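Local coordinates for uncharacterized protein (Methylibium petroleiphilum, PDB 3PL0) that probably acts as a dioxygenase of the 2OG-Fe family with a double-stranded beta-helix (cupin) fold, its substrate being unknown, at residues L123-G128 / L241-Y245; V85-W91 / F250-A254; M2-L8 / Q22-T28. All blocks are in the same frame, centred on the assembly; numbering follows the deposited sequence.

Contact 1: L123-G128 / L241-Y245; sequences LLVALG and LVLTY
Residues 123-128 lie within helix 118-134, and residues 241-245 in strand 237-246. The segment axes approach to 10.3 Å with a signed crossing angle of -45°. The CA atoms of Leu124 and Leu243 are 8.0 Å apart and those of Gly128 and Tyr245 7.4 Å. The apolar part centres on Leu243, whose CA-CB bond points toward the helix (chi1 m, chi2 t). Its CD1 meets Leu123 CD2 at 3.9 Å, Leu124 CD1 at 3.8 Å and Leu127 CD1 at 3.8 Å. Leu123 (chi1 t, chi2 p) also reaches Leu241, with CD2 to CD2 at 4.0 Å. This is a helix packed on the face of the antiparallel sheet in the double-stranded beta-helix fold; strand 237-246 runs between strands 141-152 and 172-181, and helix 29-36 also touches Leu123 and Leu127. The polar part is one hydrogen bond. Tyr245 (chi1 m) donates from OH to Leu124 O at 2.7 Å, while Gly128 N donates to the same Leu124 O at 3.1 Å within the helix. Two helix residues pack against the tyrosine: Leu127 CB lies 4.0 Å from Tyr245 CZ, and Gly128 CA 3.5 Å from Tyr245 CE2. Trp142 and Phe131 each meet this ring edge-to-face.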
ATOM      1  N   LEU A 123      -6.793  -7.485  -8.639  1.00 29.62           N
ATOM      2  CA  LEU A 123      -6.087  -6.336  -8.096  1.00 25.38           C
ATOM      3  C   LEU A 123      -4.581  -6.448  -8.361  1.00 27.54           C
ATOM      4  O   LEU A 123      -4.020  -5.603  -9.025  1.00 26.62           O
ATOM      5  CB  LEU A 123      -6.317  -6.219  -6.594  1.00 27.69           C
ATOM      6  CG  LEU A 123      -5.706  -4.969  -5.910  1.00 26.47           C
ATOM      7  CD1 LEU A 123      -6.271  -3.624  -6.544  1.00 24.30           C
ATOM      8  CD2 LEU A 123      -5.911  -5.030  -4.425  1.00 27.25           C
ATOM      9  N   LEU A 124      -3.926  -7.478  -7.826  1.00 25.49           N
ATOM     10  CA  LEU A 124      -2.480  -7.562  -7.978  1.00 27.42           C
ATOM     11  C   LEU A 124      -2.019  -7.617  -9.436  1.00 26.81           C
ATOM     12  O   LEU A 124      -1.000  -7.039  -9.782  1.00 29.54           O
ATOM     13  CB  LEU A 124      -1.871  -8.724  -7.205  1.00 26.43           C
ATOM     14  CG  LEU A 124      -1.636  -8.507  -5.718  1.00 29.69           C
ATOM     15  CD1 LEU A 124      -2.957  -8.115  -4.940  1.00 30.59           C
ATOM     16  CD2 LEU A 124      -0.962  -9.791  -5.138  1.00 26.68           C
ATOM     17  N   VAL A 125      -2.755  -8.328 -10.277  1.00 29.17           N
ATOM     18  CA  VAL A 125      -2.374  -8.502 -11.669  1.00 27.41           C
ATOM     19  C   VAL A 125      -2.494  -7.196 -12.457  1.00 26.43           C
ATOM     20  O   VAL A 125      -1.567  -6.825 -13.183  1.00 28.32           O
ATOM     21  CB  VAL A 125      -3.187  -9.638 -12.336  1.00 29.57           C
ATOM     22  CG1 VAL A 125      -3.065  -9.622 -13.899  1.00 27.31           C
ATOM     23  CG2 VAL A 125      -2.718 -11.003 -11.794  1.00 31.06           C
ATOM     24  N   ALA A 126      -3.625  -6.517 -12.327  1.00 27.71           N
ATOM     25  CA  ALA A 126      -3.916  -5.304 -13.106  1.00 29.33           C
ATOM     26  C   ALA A 126      -2.896  -4.227 -12.796  1.00 28.93           C
ATOM     27  O   ALA A 126      -2.399  -3.539 -13.713  1.00 27.41           O
ATOM     28  CB  ALA A 126      -5.358  -4.773 -12.827  1.00 28.64           C
ATOM     29  N   LEU A 127      -2.558  -4.115 -11.518  1.00 25.88           N
ATOM     30  CA  LEU A 127      -1.576  -3.121 -11.084  1.00 25.90           C
ATOM     31  C   LEU A 127      -0.165  -3.481 -11.587  1.00 26.79           C
ATOM     32  O   LEU A 127       0.596  -2.611 -12.013  1.00 26.01           O
ATOM     33  CB  LEU A 127      -1.579  -2.950  -9.560  1.00 28.03           C
ATOM     34  CG  LEU A 127      -2.861  -2.388  -8.927  1.00 28.43           C
ATOM     35  CD1 LEU A 127      -2.712  -2.530  -7.436  1.00 30.79           C
ATOM     36  CD2 LEU A 127      -3.071  -0.918  -9.361  1.00 32.02           C
ATOM     37  N   GLY A 128       0.174  -4.758 -11.558  1.00 25.64           N
ATOM     38  CA  GLY A 128       1.452  -5.227 -12.149  1.00 27.61           C
ATOM     39  C   GLY A 128       1.566  -4.943 -13.637  1.00 26.38           C
ATOM     40  O   GLY A 128       2.645  -4.558 -14.127  1.00 27.83           O
ATOM     41  N   LEU A 241      -4.182  -1.249   2.585  1.00 24.43           N
ATOM     42  CA  LEU A 241      -3.424  -2.351   2.013  1.00 24.56           C
ATOM     43  C   LEU A 241      -2.272  -1.782   1.240  1.00 23.64           C
ATOM     44  O   LEU A 241      -2.517  -1.059   0.279  1.00 24.49           O
ATOM     45  CB  LEU A 241      -4.289  -3.128   1.045  1.00 25.81           C
ATOM     46  CG  LEU A 241      -3.592  -4.266   0.296  1.00 26.58           C
ATOM     47  CD1 LEU A 241      -3.048  -5.363   1.244  1.00 22.92           C
ATOM     48  CD2 LEU A 241      -4.588  -4.843  -0.699  1.00 20.95           C
ATOM     49  N   VAL A 242      -1.038  -2.121   1.611  1.00 23.54           N
ATOM     50  CA  VAL A 242       0.137  -1.685   0.858  1.00 24.88           C
ATOM     51  C   VAL A 242       0.670  -2.839   0.010  1.00 26.16           C
ATOM     52  O   VAL A 242       0.929  -3.940   0.529  1.00 27.78           O
ATOM     53  CB  VAL A 242       1.238  -1.149   1.784  1.00 23.47           C
ATOM     54  CG1 VAL A 242       2.533  -0.786   0.971  1.00 26.15           C
ATOM     55  CG2 VAL A 242       0.689   0.070   2.604  1.00 27.28           C
ATOM     56  N   LEU A 243       0.802  -2.609  -1.288  1.00 22.43           N
ATOM     57  CA  LEU A 243       1.346  -3.607  -2.217  1.00 22.08           C
ATOM     58  C   LEU A 243       2.627  -3.035  -2.792  1.00 25.45           C
ATOM     59  O   LEU A 243       2.648  -1.872  -3.260  1.00 27.21           O
ATOM     60  CB  LEU A 243       0.352  -3.931  -3.345  1.00 21.45           C
ATOM     61  CG  LEU A 243      -1.048  -4.486  -3.001  1.00 25.22           C
ATOM     62  CD1 LEU A 243      -2.006  -4.533  -4.231  1.00 24.35           C
ATOM     63  CD2 LEU A 243      -0.944  -5.846  -2.342  1.00 25.78           C
ATOM     64  N   THR A 244       3.717  -3.792  -2.743  1.00 22.06           N
ATOM     65  CA  THR A 244       4.929  -3.322  -3.322  1.00 22.19           C
ATOM     66  C   THR A 244       5.317  -4.227  -4.483  1.00 27.06           C
ATOM     67  O   THR A 244       5.158  -5.457  -4.422  1.00 24.82           O
ATOM     68  CB  THR A 244       6.070  -3.244  -2.302  1.00 25.49           C
ATOM     69  OG1 THR A 244       6.378  -4.550  -1.833  1.00 27.56           O
ATOM     70  CG2 THR A 244       5.697  -2.351  -1.145  1.00 26.21           C
ATOM     71  N   TYR A 245       5.839  -3.610  -5.530  1.00 27.18           N
ATOM     72  CA  TYR A 245       6.302  -4.324  -6.698  1.00 27.10           C
ATOM     73  C   TYR A 245       7.780  -4.022  -6.914  1.00 29.11           C
ATOM     74  O   TYR A 245       8.199  -2.840  -6.969  1.00 27.71           O
ATOM     75  CB  TYR A 245       5.497  -3.887  -7.933  1.00 28.81           C
ATOM     76  CG  TYR A 245       4.046  -4.309  -7.905  1.00 25.09           C
ATOM     77  CD1 TYR A 245       3.156  -3.733  -6.993  1.00 27.31           C
ATOM     78  CD2 TYR A 245       3.566  -5.275  -8.784  1.00 24.84           C
ATOM     79  CE1 TYR A 245       1.835  -4.124  -6.946  1.00 27.81           C
ATOM     80  CE2 TYR A 245       2.245  -5.669  -8.765  1.00 27.27           C
ATOM     81  CZ  TYR A 245       1.379  -5.103  -7.825  1.00 26.70           C
ATOM     82  OH  TYR A 245       0.069  -5.502  -7.815  1.00 30.36           O
TER

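Contact 2: V85-W91 / F250-A254; sequences VQHRAHW and FQAPA
Trp91, Arg88 and Phe250 carry most of this surface contact. It joins the loop leading into strand 90-92 to the C-terminal tail, which follows strand 237-246. Both segments are largely extended; the directions CA 85 to 91 and CA 250 to 253 differ by 45°. The closest CA pair is Trp91 and Ala252, at 5.7 Å. Trp91 (chi1 t, chi2 33°) lays one face of its indole against the tail. Pro253 CD sits 3.5 Å from the centroid of the five-membered ring, 5° off the normal, a CH-pi contact. Ala252 C lies over the same ring system, 3.4 Å from Trp91 CE3. At the ring edge, Gln251 OE1 is 3.1 Å from Trp91 CE3. Trp91 NE1 is hydrogen-bonded to Gly101 O, and Gln251 NE2 to Gly169 O. Water 1 links the backbones, accepting from Trp91 N at 3.1 Å and donating to Gln251 O at 2.7 Å. Arg88 (chi1 p, chi2 t, chi3 m) folds its guanidinium flat on the Phe250 ring (chi1 m), with centres 4.5 Å apart and planes at 12°. Its NH2 gives a weak hydrogen bond to Gln251 O at 3.0 Å. Val85 CG2 touches Phe250 CZ at 4.0 Å. The chemistry is a guanidinium-aromatic (cation-pi) stack and a CH-pi contact: flat surfaces hold an irregular tail that has no strand pairing with this loop, and the direct polar link is a single weak bond.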
ATOM      1  N   VAL A  85       4.282 -17.420  -3.177  1.00 38.22           N
ATOM      2  CA  VAL A  85       5.597 -17.925  -2.876  1.00 41.18           C
ATOM      3  C   VAL A  85       5.617 -18.178  -1.383  1.00 43.79           C
ATOM      4  O   VAL A  85       4.768 -17.649  -0.638  1.00 40.92           O
ATOM      5  CB  VAL A  85       6.727 -16.949  -3.268  1.00 43.20           C
ATOM      6  CG1 VAL A  85       6.492 -16.397  -4.681  1.00 42.22           C
ATOM      7  CG2 VAL A  85       6.894 -15.800  -2.247  1.00 39.30           C
ATOM      8  N   GLN A  86       6.577 -18.990  -0.941  1.00 42.75           N
ATOM      9  CA  GLN A  86       6.630 -19.410   0.447  1.00 45.54           C
ATOM     10  C   GLN A  86       6.743 -18.213   1.374  1.00 43.30           C
ATOM     11  O   GLN A  86       7.431 -17.239   1.047  1.00 42.62           O
ATOM     12  CB  GLN A  86       7.808 -20.342   0.686  1.00 48.25           C
ATOM     13  CG  GLN A  86       7.818 -20.927   2.090  1.00 58.67           C
ATOM     14  CD  GLN A  86       8.626 -22.208   2.166  1.00 70.61           C
ATOM     15  OE1 GLN A  86       8.069 -23.295   2.321  1.00 81.58           O
ATOM     16  NE2 GLN A  86       9.943 -22.088   2.034  1.00 74.40           N
ATOM     17  N   HIS A  87       6.067 -18.293   2.523  1.00 44.20           N
ATOM     18  CA  HIS A  87       6.095 -17.212   3.530  1.00 41.72           C
ATOM     19  C   HIS A  87       7.528 -16.805   3.850  1.00 43.29           C
ATOM     20  O   HIS A  87       8.416 -17.639   3.909  1.00 43.51           O
ATOM     21  CB  HIS A  87       5.359 -17.616   4.792  1.00 44.19           C
ATOM     22  CG  HIS A  87       5.028 -16.450   5.686  1.00 43.81           C
ATOM     23  ND1 HIS A  87       4.240 -15.390   5.270  1.00 41.18           N
ATOM     24  CD2 HIS A  87       5.404 -16.168   6.958  1.00 42.87           C
ATOM     25  CE1 HIS A  87       4.142 -14.515   6.257  1.00 45.63           C
ATOM     26  NE2 HIS A  87       4.825 -14.970   7.297  1.00 46.52           N
ATOM     27  N   ARG A  88       7.771 -15.515   3.975  1.00 40.80           N
ATOM     28  CA  ARG A  88       9.129 -15.030   4.125  1.00 42.13           C
ATOM     29  C   ARG A  88       9.150 -13.756   4.932  1.00 44.26           C
ATOM     30  O   ARG A  88       8.122 -13.119   5.125  1.00 42.17           O
ATOM     31  CB  ARG A  88       9.799 -14.817   2.754  1.00 43.46           C
ATOM     32  CG  ARG A  88       9.103 -13.799   1.851  1.00 41.53           C
ATOM     33  CD  ARG A  88       9.859 -13.529   0.577  1.00 40.46           C
ATOM     34  NE  ARG A  88      11.102 -12.766   0.785  1.00 40.83           N
ATOM     35  CZ  ARG A  88      11.181 -11.463   1.092  1.00 50.41           C
ATOM     36  NH1 ARG A  88      10.076 -10.715   1.246  1.00 43.71           N
ATOM     37  NH2 ARG A  88      12.393 -10.879   1.242  1.00 51.76           N
ATOM     38  N   ALA A  89      10.338 -13.386   5.391  1.00 43.61           N
ATOM     39  CA  ALA A  89      10.508 -12.208   6.204  1.00 43.04           C
ATOM     40  C   ALA A  89      10.537 -10.934   5.375  1.00 42.89           C
ATOM     41  O   ALA A  89      10.854 -10.946   4.179  1.00 42.17           O
ATOM     42  CB  ALA A  89      11.787 -12.328   7.011  1.00 43.45           C
ATOM     43  N   HIS A  90      10.234  -9.826   6.039  1.00 39.63           N
ATOM     44  CA  HIS A  90      10.245  -8.546   5.415  1.00 39.59           C
ATOM     45  C   HIS A  90      11.526  -7.844   5.884  1.00 40.88           C
ATOM     46  O   HIS A  90      11.760  -7.789   7.079  1.00 41.60           O
ATOM     47  CB  HIS A  90       8.982  -7.754   5.787  1.00 33.28           C
ATOM     48  CG  HIS A  90       9.003  -6.358   5.257  1.00 34.68           C
ATOM     49  ND1 HIS A  90       8.924  -6.071   3.910  1.00 40.52           N
ATOM     50  CD2 HIS A  90       9.185  -5.175   5.881  1.00 35.95           C
ATOM     51  CE1 HIS A  90       9.035  -4.769   3.732  1.00 35.47           C
ATOM     52  NE2 HIS A  90       9.183  -4.198   4.914  1.00 41.43           N
ATOM     53  N   TRP A  91      12.342  -7.333   4.952  1.00 40.36           N
ATOM     54  CA  TRP A  91      13.607  -6.686   5.270  1.00 39.39           C
ATOM     55  C   TRP A  91      13.437  -5.191   5.539  1.00 38.10           C
ATOM     56  O   TRP A  91      12.769  -4.504   4.793  1.00 39.23           O
ATOM     57  CB  TRP A  91      14.630  -6.891   4.108  1.00 42.26           C
ATOM     58  CG  TRP A  91      16.106  -6.694   4.481  1.00 40.43           C
ATOM     59  CD1 TRP A  91      16.680  -6.985   5.673  1.00 51.16           C
ATOM     60  CD2 TRP A  91      17.170  -6.173   3.646  1.00 41.45           C
ATOM     61  NE1 TRP A  91      18.011  -6.667   5.654  1.00 43.23           N
ATOM     62  CE2 TRP A  91      18.341  -6.164   4.422  1.00 46.21           C
ATOM     63  CE3 TRP A  91      17.229  -5.680   2.327  1.00 43.58           C
ATOM     64  CZ2 TRP A  91      19.602  -5.720   3.913  1.00 37.93           C
ATOM     65  CZ3 TRP A  91      18.474  -5.248   1.814  1.00 41.55           C
ATOM     66  CH2 TRP A  91      19.642  -5.272   2.620  1.00 41.75           C
ATOM     67  N   PHE A 250      12.697  -9.933  -4.345  1.00 34.00           N
ATOM     68  CA  PHE A 250      12.261  -9.228  -3.124  1.00 36.33           C
ATOM     69  C   PHE A 250      13.442  -8.488  -2.514  1.00 40.36           C
ATOM     70  O   PHE A 250      14.582  -8.945  -2.636  1.00 41.27           O
ATOM     71  CB  PHE A 250      11.720 -10.217  -2.110  1.00 33.76           C
ATOM     72  CG  PHE A 250      10.538 -10.940  -2.572  1.00 38.78           C
ATOM     73  CD1 PHE A 250       9.311 -10.292  -2.658  1.00 36.74           C
ATOM     74  CD2 PHE A 250      10.625 -12.254  -2.962  1.00 40.08           C
ATOM     75  CE1 PHE A 250       8.196 -10.963  -3.094  1.00 34.45           C
ATOM     76  CE2 PHE A 250       9.508 -12.923  -3.389  1.00 38.04           C
ATOM     77  CZ  PHE A 250       8.284 -12.264  -3.471  1.00 39.01           C
ATOM     78  N   GLN A 251      13.182  -7.347  -1.866  1.00 40.93           N
ATOM     79  CA  GLN A 251      14.200  -6.697  -1.045  1.00 42.42           C
ATOM     80  C   GLN A 251      14.646  -7.740  -0.035  1.00 42.56           C
ATOM     81  O   GLN A 251      13.816  -8.359   0.649  1.00 42.76           O
ATOM     82  CB  GLN A 251      13.646  -5.457  -0.294  1.00 44.00           C
ATOM     83  CG  GLN A 251      13.909  -4.094  -0.931  1.00 44.95           C
ATOM     84  CD  GLN A 251      15.341  -3.606  -0.801  1.00 54.86           C
ATOM     85  OE1 GLN A 251      16.173  -4.275  -0.197  1.00 65.29           O
ATOM     86  NE2 GLN A 251      15.642  -2.432  -1.393  1.00 57.86           N
ATOM     87  N   ALA A 252      15.954  -7.970   0.038  1.00 41.98           N
ATOM     88  CA  ALA A 252      16.487  -8.946   0.965  1.00 41.52           C
ATOM     89  C   ALA A 252      18.009  -8.782   1.086  1.00 43.18           C
ATOM     90  O   ALA A 252      18.683  -8.359   0.133  1.00 42.84           O
ATOM     91  CB  ALA A 252      16.121 -10.389   0.531  1.00 43.75           C
ATOM     92  N   PRO A 253      18.549  -9.109   2.266  1.00 46.47           N
ATOM     93  CA  PRO A 253      20.012  -9.155   2.417  1.00 50.29           C
ATOM     94  C   PRO A 253      20.601 -10.187   1.466  1.00 53.17           C
ATOM     95  O   PRO A 253      19.937 -11.180   1.142  1.00 49.90           O
ATOM     96  CB  PRO A 253      20.210  -9.591   3.868  1.00 49.76           C
ATOM     97  CG  PRO A 253      18.993 -10.388   4.169  1.00 50.89           C
ATOM     98  CD  PRO A 253      17.860  -9.746   3.402  1.00 44.17           C
ATOM     99  N   ALA A 254      21.807  -9.885   0.987  1.00 57.79           N
ATOM    100  CA  ALA A 254      22.566 -10.759   0.092  1.00 61.78           C
ATOM    101  C   ALA A 254      22.992 -12.012   0.854  1.00 63.74           C
ATOM    102  O   ALA A 254      23.444 -11.955   2.008  1.00 61.78           O
ATOM    103  CB  ALA A 254      23.801 -10.020  -0.484  1.00 59.99           C
ATOM    104  OXT ALA A 254      22.852 -13.112   0.314  1.00 66.74           O
TER
HETATM  105  O   HOH W   1      11.683  -7.222   1.874  1.00 42.64           O

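Contact 3: M2-L8 / Q22-T28; sequences MHVDIEL and QGFCVLT
The N-terminal segment 2-8 runs beside the edge of strand 24-27, joined to it by a glutamine side chain and by water instead of regular strand pairing. The CA register pairs Met2 with Gln22 at 6.9 Å, Asp5 with Val26 at 5.3 Å and Ile6 with Thr28 at 5.8 Å. Gln22 (chi1 p, chi2 t) grips the His3 backbone: His3 N donates to Gln22 OE1 at 2.8 Å, and Gln22 NE2 donates to His3 O at 2.9 Å. Gln22 NE2 also donates to Phe24 O at 3.0 Å. Water 2 donates to His3 O at 2.9 Å and Asp5 OD2 at 2.6 Å, and accepts from Asp5 N and Val26 N, each at 2.9 Å. Asp5 OD2 forms a salt bridge with Arg18 of helix 12-22. Asp5 centres an inverse gamma turn, with a weak hydrogen bond from Ile6 N to Val4 O at 3.0 Å. Water 3 accepts from Thr28 N at 3.1 Å and lies 2.8 Å from both Leu8 O and Val26 O. Selenomethionine Met2 sets SE at the edge of the Phe24 ring, 5.4 Å from its centroid. Ile6 CB meets Val26 CG1 at 4.2 Å, and Thr28 CG2 lies 3.5 Å from Leu8 O. Gly23 leaves helix 12-22 with positive phi, and Thr28 is the N-cap of helix 29-36. Segment 2-8 thus flanks a helix-strand-helix unit whose strand pairs antiparallel with 209-213.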
HETATM    1  N   MSE A   2       0.524  19.583  -8.755  1.00 39.77           N
HETATM    2  CA  MSE A   2       0.400  18.199  -9.217  1.00 37.02           C
HETATM    3  C   MSE A   2      -1.065  17.732  -9.159  1.00 35.08           C
HETATM    4  O   MSE A   2      -1.893  18.319  -8.443  1.00 32.30           O
HETATM    5  CB  MSE A   2       1.352  17.307  -8.409  1.00 35.11           C
HETATM    6  CG  MSE A   2       2.805  17.704  -8.635  1.00 33.50           C
HETATM    7 SE   MSE A   2       4.089  16.540  -7.776  0.75 34.68          SE
HETATM    8  CE  MSE A   2       3.411  16.678  -6.026  1.00 19.47           C
ATOM      9  N   HIS A   3      -1.406  16.726  -9.968  1.00 31.15           N
ATOM     10  CA  HIS A   3      -2.796  16.287 -10.096  1.00 31.71           C
ATOM     11  C   HIS A   3      -3.149  15.262  -9.033  1.00 32.85           C
ATOM     12  O   HIS A   3      -2.460  14.258  -8.915  1.00 27.22           O
ATOM     13  CB  HIS A   3      -3.034  15.637 -11.466  1.00 28.59           C
ATOM     14  CG  HIS A   3      -2.936  16.598 -12.610  1.00 30.94           C
ATOM     15  ND1 HIS A   3      -4.006  17.363 -13.031  1.00 33.91           N
ATOM     16  CD2 HIS A   3      -1.897  16.921 -13.414  1.00 35.73           C
ATOM     17  CE1 HIS A   3      -3.633  18.106 -14.056  1.00 43.73           C
ATOM     18  NE2 HIS A   3      -2.359  17.860 -14.308  1.00 36.07           N
ATOM     19  N   VAL A   4      -4.243  15.514  -8.300  1.00 30.70           N
ATOM     20  CA  VAL A   4      -4.768  14.580  -7.350  1.00 29.24           C
ATOM     21  C   VAL A   4      -6.124  14.201  -7.917  1.00 30.67           C
ATOM     22  O   VAL A   4      -7.096  14.957  -7.745  1.00 28.76           O
ATOM     23  CB  VAL A   4      -4.938  15.242  -5.984  1.00 31.41           C
ATOM     24  CG1 VAL A   4      -5.556  14.235  -4.973  1.00 31.69           C
ATOM     25  CG2 VAL A   4      -3.613  15.712  -5.480  1.00 28.58           C
ATOM     26  N   ASP A   5      -6.198  13.053  -8.596  1.00 28.79           N
ATOM     27  CA  ASP A   5      -7.393  12.698  -9.386  1.00 29.80           C
ATOM     28  C   ASP A   5      -8.360  11.921  -8.509  1.00 31.86           C
ATOM     29  O   ASP A   5      -8.704  10.772  -8.802  1.00 30.61           O
ATOM     30  CB  ASP A   5      -6.988  11.910 -10.643  1.00 28.82           C
ATOM     31  CG  ASP A   5      -6.111  12.742 -11.572  1.00 34.28           C
ATOM     32  OD1 ASP A   5      -6.674  13.623 -12.228  1.00 29.93           O
ATOM     33  OD2 ASP A   5      -4.847  12.583 -11.565  1.00 26.74           O
ATOM     34  N   ILE A   6      -8.803  12.572  -7.427  1.00 32.97           N
ATOM     35  CA  ILE A   6      -9.516  11.872  -6.349  1.00 34.73           C
ATOM     36  C   ILE A   6     -11.022  11.981  -6.535  1.00 37.19           C
ATOM     37  O   ILE A   6     -11.771  11.329  -5.826  1.00 37.00           O
ATOM     38  CB  ILE A   6      -9.040  12.352  -4.969  1.00 33.35           C
ATOM     39  CG1 ILE A   6      -9.514  11.401  -3.855  1.00 40.75           C
ATOM     40  CG2 ILE A   6      -9.476  13.790  -4.715  1.00 32.97           C
ATOM     41  CD1 ILE A   6      -8.620  11.462  -2.619  1.00 39.23           C
ATOM     42  N   GLU A   7     -11.455  12.746  -7.531  1.00 38.62           N
ATOM     43  CA  GLU A   7     -12.875  12.920  -7.848  0.50 43.18           C
ATOM     44  C   GLU A   7     -13.274  12.226  -9.161  1.00 43.86           C
ATOM     45  O   GLU A   7     -14.312  11.553  -9.226  1.00 49.12           O
ATOM     46  CB  GLU A   7     -13.223  14.422  -7.915  0.50 44.30           C
ATOM     47  CG  GLU A   7     -12.730  15.245  -6.703  0.50 47.86           C
ATOM     48  CD  GLU A   7     -13.522  16.536  -6.474  0.50 51.60           C
ATOM     49  OE1 GLU A   7     -13.540  17.403  -7.374  0.50 49.16           O
ATOM     50  OE2 GLU A   7     -14.117  16.683  -5.381  0.50 54.97           O
ATOM     51  N   LEU A   8     -12.453  12.410 -10.199  1.00 42.91           N
ATOM     52  CA  LEU A   8     -12.763  11.832 -11.499  0.50 42.93           C
ATOM     53  C   LEU A   8     -11.905  10.574 -11.795  1.00 40.72           C
ATOM     54  O   LEU A   8     -10.731  10.498 -11.435  1.00 38.77           O
ATOM     55  CB  LEU A   8     -12.623  12.884 -12.603  0.50 43.81           C
ATOM     56  CG  LEU A   8     -13.555  14.106 -12.468  0.50 43.50           C
ATOM     57  CD1 LEU A   8     -13.599  14.887 -13.766  0.50 40.60           C
ATOM     58  CD2 LEU A   8     -14.952  13.685 -12.055  0.50 32.13           C
ATOM     59  N   GLN A  22       4.469  12.884 -13.105  1.00 26.45           N
ATOM     60  CA  GLN A  22       4.569  13.342 -11.733  1.00 27.06           C
ATOM     61  C   GLN A  22       4.890  12.236 -10.701  1.00 28.17           C
ATOM     62  O   GLN A  22       5.011  12.521  -9.508  1.00 24.26           O
ATOM     63  CB  GLN A  22       3.267  14.050 -11.320  1.00 27.31           C
ATOM     64  CG  GLN A  22       2.000  13.178 -11.344  1.00 28.42           C
ATOM     65  CD  GLN A  22       0.758  13.933 -10.919  1.00 29.79           C
ATOM     66  OE1 GLN A  22       0.651  15.152 -11.143  1.00 27.30           O
ATOM     67  NE2 GLN A  22      -0.211  13.210 -10.327  1.00 21.62           N
ATOM     68  N   GLY A  23       4.924  10.986 -11.138  1.00 25.91           N
ATOM     69  CA  GLY A  23       5.376   9.903 -10.308  1.00 23.82           C
ATOM     70  C   GLY A  23       4.324   9.318  -9.384  1.00 25.40           C
ATOM     71  O   GLY A  23       4.643   8.444  -8.560  1.00 25.28           O
ATOM     72  N   PHE A  24       3.077   9.776  -9.502  1.00 22.91           N
ATOM     73  CA  PHE A  24       1.979   9.146  -8.745  1.00 23.49           C
ATOM     74  C   PHE A  24       0.676   9.440  -9.447  1.00 24.86           C
ATOM     75  O   PHE A  24       0.593  10.324 -10.300  1.00 24.82           O
ATOM     76  CB  PHE A  24       1.897   9.628  -7.296  1.00 22.51           C
ATOM     77  CG  PHE A  24       1.321  11.025  -7.138  1.00 24.97           C
ATOM     78  CD1 PHE A  24       2.095  12.143  -7.408  1.00 31.85           C
ATOM     79  CD2 PHE A  24       0.009  11.210  -6.763  1.00 27.46           C
ATOM     80  CE1 PHE A  24       1.564  13.411  -7.297  1.00 33.23           C
ATOM     81  CE2 PHE A  24      -0.536  12.506  -6.658  1.00 27.32           C
ATOM     82  CZ  PHE A  24       0.245  13.580  -6.918  1.00 28.43           C
ATOM     83  N   CYS A  25      -0.343   8.696  -9.082  1.00 22.43           N
ATOM     84  CA  CYS A  25      -1.686   9.070  -9.438  1.00 25.96           C
ATOM     85  C   CYS A  25      -2.660   8.390  -8.480  1.00 24.82           C
ATOM     86  O   CYS A  25      -2.316   7.387  -7.834  1.00 23.95           O
ATOM     87  CB  CYS A  25      -2.000   8.695 -10.872  1.00 28.08           C
ATOM     88  SG  CYS A  25      -2.089   6.936 -11.180  1.00 35.02           S
ATOM     89  N   VAL A  26      -3.866   8.929  -8.421  1.00 26.13           N
ATOM     90  CA  VAL A  26      -4.928   8.370  -7.622  1.00 23.24           C
ATOM     91  C   VAL A  26      -5.986   7.762  -8.531  1.00 27.10           C
ATOM     92  O   VAL A  26      -6.443   8.435  -9.440  1.00 25.59           O
ATOM     93  CB  VAL A  26      -5.546   9.481  -6.779  1.00 27.86           C
ATOM     94  CG1 VAL A  26      -6.777   8.951  -5.937  1.00 25.16           C
ATOM     95  CG2 VAL A  26      -4.458  10.123  -5.876  1.00 23.02           C
ATOM     96  N   LEU A  27      -6.384   6.511  -8.273  1.00 24.55           N
ATOM     97  CA  LEU A  27      -7.526   5.894  -8.952  1.00 24.67           C
ATOM     98  C   LEU A  27      -8.728   5.954  -8.000  1.00 24.39           C
ATOM     99  O   LEU A  27      -8.665   5.445  -6.863  1.00 25.10           O
ATOM    100  CB  LEU A  27      -7.241   4.421  -9.294  1.00 25.86           C
ATOM    101  CG  LEU A  27      -5.966   4.127 -10.086  1.00 31.55           C
ATOM    102  CD1 LEU A  27      -5.886   2.634 -10.288  1.00 27.83           C
ATOM    103  CD2 LEU A  27      -5.983   4.857 -11.466  1.00 31.71           C
ATOM    104  N   THR A  28      -9.825   6.538  -8.468  1.00 24.96           N
ATOM    105  CA  THR A  28     -11.079   6.487  -7.730  1.00 25.74           C
ATOM    106  C   THR A  28     -11.524   5.018  -7.710  1.00 25.11           C
ATOM    107  O   THR A  28     -11.075   4.214  -8.562  1.00 27.27           O
ATOM    108  CB  THR A  28     -12.177   7.343  -8.409  1.00 26.06           C
ATOM    109  OG1 THR A  28     -12.480   6.817  -9.716  1.00 25.73           O
ATOM    110  CG2 THR A  28     -11.737   8.823  -8.548  1.00 28.26           C
TER
HETATM  111  O   HOH W   2      -3.750  11.686  -9.387  1.00 27.86           O
HETATM  112  O   HOH W   3      -8.965   8.424 -10.724  1.00 24.40           O

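How the contacts relate
Contacts 1 and 3 both reach the main antiparallel sheet: contact 1 through strand 237-246, contact 3 through strand 24-27. Their centres are 17 Å apart, with nearest atoms about 5 Å apart. Helix 29-36, which begins after Thr28 of contact 3, packs on Leu123 and Leu127 of contact 1. Contacts 1 and 2 also have centres 17 Å apart and nearest atoms about 6 Å apart; the chain leaves strand 237-246 and, after three more residues, enters the tail of contact 2. Glu145 joins them, pairing by backbone with Thr244 and accepting a hydrogen bond from His90. Contacts 2 and 3 involve the two termini, on opposite sides of the chain's centre, with centres 31 Å apart.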